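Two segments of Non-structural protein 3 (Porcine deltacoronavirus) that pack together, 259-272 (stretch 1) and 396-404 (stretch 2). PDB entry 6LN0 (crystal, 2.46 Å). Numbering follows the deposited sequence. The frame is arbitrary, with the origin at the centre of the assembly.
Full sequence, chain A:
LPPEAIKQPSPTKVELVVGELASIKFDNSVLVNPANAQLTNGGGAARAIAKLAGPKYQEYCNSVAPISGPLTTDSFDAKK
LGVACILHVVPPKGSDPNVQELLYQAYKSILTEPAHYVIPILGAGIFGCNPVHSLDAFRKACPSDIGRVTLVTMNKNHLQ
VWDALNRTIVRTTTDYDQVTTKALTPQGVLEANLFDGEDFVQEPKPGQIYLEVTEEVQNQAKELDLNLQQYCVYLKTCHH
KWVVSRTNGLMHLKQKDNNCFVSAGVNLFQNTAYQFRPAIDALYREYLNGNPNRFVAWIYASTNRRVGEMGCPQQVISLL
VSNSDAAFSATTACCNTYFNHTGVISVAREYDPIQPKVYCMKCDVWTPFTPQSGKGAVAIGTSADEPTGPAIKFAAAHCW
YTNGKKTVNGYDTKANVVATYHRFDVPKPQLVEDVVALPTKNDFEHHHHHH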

# COMPACT_ATOMS: atom_id res chain seq x y z
N ASN A 259 -16.95 -20.19 12.34
CA ASN A 259 -16.17 -19.55 13.39
C ASN A 259 -16.10 -20.38 14.69
O ASN A 259 -15.80 -19.80 15.74
N CYS A 260 -16.40 -21.68 14.68
CA CYS A 260 -16.48 -22.40 15.95
C CYS A 260 -15.11 -22.56 16.58
O CYS A 260 -14.98 -22.50 17.81
N PHE A 261 -14.08 -22.73 15.75
CA PHE A 261 -12.71 -22.73 16.25
C PHE A 261 -12.37 -21.47 17.04
O PHE A 261 -11.48 -21.51 17.90
N VAL A 262 -13.07 -20.37 16.80
CA VAL A 262 -12.80 -19.15 17.56
C VAL A 262 -13.56 -19.16 18.87
O VAL A 262 -12.98 -18.96 19.94
N SER A 263 -14.88 -19.38 18.81
CA SER A 263 -15.69 -19.46 20.02
C SER A 263 -15.15 -20.52 20.98
O SER A 263 -15.12 -20.30 22.19
N ALA A 264 -14.74 -21.68 20.48
CA ALA A 264 -14.22 -22.69 21.40
C ALA A 264 -12.95 -22.20 22.09
O ALA A 264 -12.76 -22.40 23.30
N GLY A 265 -12.07 -21.53 21.35
CA GLY A 265 -10.84 -21.03 21.96
C GLY A 265 -11.10 -19.94 22.98
O GLY A 265 -10.58 -19.99 24.10
N VAL A 266 -11.91 -18.94 22.61
CA VAL A 266 -12.29 -17.87 23.53
C VAL A 266 -13.07 -18.38 24.73
O VAL A 266 -13.01 -17.79 25.82
N ASN A 267 -13.84 -19.46 24.56
CA ASN A 267 -14.62 -19.93 25.70
C ASN A 267 -13.77 -20.70 26.70
O ASN A 267 -13.93 -20.52 27.91
N LEU A 268 -12.85 -21.55 26.23
CA LEU A 268 -11.82 -22.09 27.11
C LEU A 268 -11.09 -20.96 27.84
O LEU A 268 -10.92 -21.00 29.06
N PHE A 269 -10.66 -19.94 27.09
CA PHE A 269 -9.86 -18.88 27.70
C PHE A 269 -10.64 -18.20 28.82
O PHE A 269 -10.10 -17.93 29.89
N GLN A 270 -11.93 -17.93 28.58
CA GLN A 270 -12.75 -17.30 29.60
C GLN A 270 -12.81 -18.12 30.89
O GLN A 270 -13.05 -17.55 31.96
N ASN A 271 -12.60 -19.44 30.82
CA ASN A 271 -12.59 -20.28 32.01
C ASN A 271 -11.20 -20.50 32.58
O ASN A 271 -11.01 -21.44 33.36
N THR A 272 -10.23 -19.67 32.21
CA THR A 272 -8.96 -19.64 32.90
C THR A 272 -8.85 -18.35 33.70
O THR A 272 -9.77 -17.53 33.74
N ALA A 396 -15.70 -34.21 13.49
CA ALA A 396 -16.53 -33.93 12.32
C ALA A 396 -16.46 -32.45 11.91
O ALA A 396 -17.48 -31.83 11.58
N ALA A 397 -15.25 -31.88 11.95
CA ALA A 397 -14.99 -30.49 11.56
C ALA A 397 -15.80 -29.48 12.36
O ALA A 397 -16.01 -28.35 11.91
N HIS A 398 -16.27 -29.87 13.54
CA HIS A 398 -16.89 -28.96 14.49
C HIS A 398 -16.10 -29.07 15.79
O HIS A 398 -15.54 -30.12 16.10
N CYS A 399 -16.02 -27.97 16.53
CA CYS A 399 -15.29 -27.94 17.79
C CYS A 399 -16.05 -27.05 18.75
O CYS A 399 -16.73 -26.11 18.33
N TRP A 400 -15.93 -27.34 20.04
CA TRP A 400 -16.82 -26.68 20.97
C TRP A 400 -16.21 -26.74 22.35
O TRP A 400 -15.48 -27.68 22.68
N TYR A 401 -16.54 -25.75 23.17
CA TYR A 401 -16.11 -25.75 24.55
C TYR A 401 -17.04 -26.62 25.39
O TYR A 401 -18.25 -26.65 25.18
N THR A 402 -16.45 -27.35 26.33
CA THR A 402 -17.22 -28.09 27.30
C THR A 402 -16.52 -27.96 28.65
O THR A 402 -15.33 -28.23 28.76
N ASN A 403 -17.26 -27.49 29.65
CA ASN A 403 -16.81 -27.66 31.01
C ASN A 403 -16.85 -29.15 31.35
O ASN A 403 -17.47 -29.95 30.66
N GLY A 404 -16.16 -29.53 32.41
CA GLY A 404 -15.85 -30.94 32.61
C GLY A 404 -17.06 -31.88 32.64
O GLY A 404 -16.91 -33.09 32.40

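Two cysteines meet at one end of this contact without joining: Cys260 SG lies 3.9 Å from Cys399 SG, far beyond the length of a disulfide, so the pair packs as apolar neighbours. From there, helix 260-270 runs nearly parallel to strand 398-402, with 17° between their directions and axes 6.6 Å apart at closest approach. The approach is close where Ala264 faces the strand, and the pair of segments illustrates a general tendency: small side chains leave room for close helix-strand packing.

The helix turns Cys260, Ala264 and Asn267 toward the strand, at a spacing of about one turn, and Asn271 continues the series. The strand answers with alternate residues, Cys399 and Tyr401, while Trp400 between them points away. Cys260, chi1 p, sets its CB 3.5 Å from Cys399 O, and its sulfur also reaches His398, with SG 3.6 Å from ND1 in an oblique approach to the ring. Cys399, likewise p, nestles against the helix backbone, its SG 3.3 Å from Phe261 CA and 4.0 Å from Ala264 CB. Ala264 CA lies 4.8 Å from Tyr401 CA, with only a methyl as the side chain on the helix side; Ala264 CB sits 3.9 Å from Trp400 N.

Tyr401, chi1 t, gives up the most surface to the contact. Its ring extends along the helix, with Asn267 C and Leu268 N over one face, and Leu268 CD1 (chi1 t, chi2 p) lies 4.4 Å from Tyr401 CE1. Asn267, chi1 m, brings its CB to 3.6 Å from Tyr401 CB. The row closes with polarity: Tyr401 OH donates a weak hydrogen bond to Asn271 OD1 at 2.6 Å, the sole hydrogen bond between the stretches.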

# COMPACT_ATOMS: atom_id res chain seq x y z
CB ASN A 259 -16.74 -18.16 13.68
CG ASN A 259 -18.11 -18.21 14.32
OD1 ASN A 259 -18.74 -19.27 14.35
ND2 ASN A 259 -18.58 -17.08 14.85
CB CYS A 260 -17.19 -23.76 15.77
SG CYS A 260 -16.47 -24.87 14.54
CB PHE A 261 -11.70 -22.93 15.11
CG PHE A 261 -11.39 -21.69 14.31
CD1 PHE A 261 -12.31 -21.17 13.41
CD2 PHE A 261 -10.16 -21.07 14.42
CE1 PHE A 261 -12.00 -20.02 12.65
CE2 PHE A 261 -9.84 -19.94 13.68
CZ PHE A 261 -10.76 -19.42 12.79
CB VAL A 262 -13.14 -17.91 16.72
CG1 VAL A 262 -13.01 -16.67 17.55
CG2 VAL A 262 -12.25 -17.84 15.51
CB SER A 263 -17.16 -19.75 19.68
OG SER A 263 -17.26 -20.81 18.73
CB ALA A 264 -13.98 -24.01 20.65
CB VAL A 266 -13.09 -16.79 22.78
CG1 VAL A 266 -13.37 -15.60 23.69
CG2 VAL A 266 -12.32 -16.36 21.53
CB ASN A 267 -15.81 -20.75 25.22
CG ASN A 267 -16.87 -19.88 24.57
OD1 ASN A 267 -16.89 -18.65 24.79
ND2 ASN A 267 -17.73 -20.49 23.76
CB LEU A 268 -10.83 -22.93 26.31
CG LEU A 268 -9.72 -23.61 27.09
CD1 LEU A 268 -10.29 -24.60 28.10
CD2 LEU A 268 -8.81 -24.33 26.11
CB PHE A 269 -9.41 -17.84 26.65
CG PHE A 269 -8.57 -16.76 27.25
CD1 PHE A 269 -9.15 -15.61 27.77
CD2 PHE A 269 -7.20 -16.92 27.37
CE1 PHE A 269 -8.38 -14.65 28.38
CE2 PHE A 269 -6.43 -15.95 27.98
CZ PHE A 269 -7.01 -14.81 28.47
CB GLN A 270 -14.16 -17.06 29.06
CG GLN A 270 -14.23 -15.93 28.03
CD GLN A 270 -15.65 -15.65 27.56
OE1 GLN A 270 -16.36 -14.85 28.18
NE2 GLN A 270 -16.07 -16.31 26.48
CB ASN A 271 -13.25 -21.63 31.72
CG ASN A 271 -14.77 -21.55 31.79
OD1 ASN A 271 -15.45 -21.61 30.76
ND2 ASN A 271 -15.30 -21.35 32.99
CB THR A 272 -7.78 -19.74 31.94
OG1 THR A 272 -7.54 -18.44 31.41
CG2 THR A 272 -8.09 -20.68 30.81
CB ALA A 396 -17.98 -34.35 12.56
CB ALA A 397 -15.22 -30.28 10.06
CB HIS A 398 -18.38 -29.28 14.71
CG HIS A 398 -19.10 -28.33 15.61
ND1 HIS A 398 -19.23 -26.98 15.33
CD2 HIS A 398 -19.74 -28.52 16.79
CE1 HIS A 398 -19.92 -26.39 16.29
NE2 HIS A 398 -20.24 -27.30 17.19
CB CYS A 399 -13.84 -27.47 17.61
SG CYS A 399 -13.63 -25.79 17.09
CB TRP A 400 -18.22 -27.32 20.97
CG TRP A 400 -18.24 -28.71 21.53
CD1 TRP A 400 -18.38 -29.05 22.84
CD2 TRP A 400 -18.10 -29.95 20.81
NE1 TRP A 400 -18.35 -30.42 22.99
CE2 TRP A 400 -18.18 -31.00 21.76
CE3 TRP A 400 -17.93 -30.28 19.46
CZ2 TRP A 400 -18.09 -32.34 21.40
CZ3 TRP A 400 -17.83 -31.62 19.11
CH2 TRP A 400 -17.92 -32.63 20.08
CB TYR A 401 -16.11 -24.33 25.11
CG TYR A 401 -15.92 -24.29 26.60
CD1 TYR A 401 -14.81 -24.88 27.19
CD2 TYR A 401 -16.84 -23.65 27.42
CE1 TYR A 401 -14.63 -24.85 28.56
CE2 TYR A 401 -16.66 -23.61 28.79
CZ TYR A 401 -15.56 -24.21 29.35
OH TYR A 401 -15.38 -24.18 30.72
CB THR A 402 -17.35 -29.57 26.90
OG1 THR A 402 -17.85 -30.33 28.01
CG2 THR A 402 -16.02 -30.15 26.45
CB ASN A 403 -17.68 -26.84 31.96
CG ASN A 403 -16.92 -26.31 33.15
OD1 ASN A 403 -16.29 -27.08 33.90
ND2 ASN A 403 -16.96 -24.99 33.34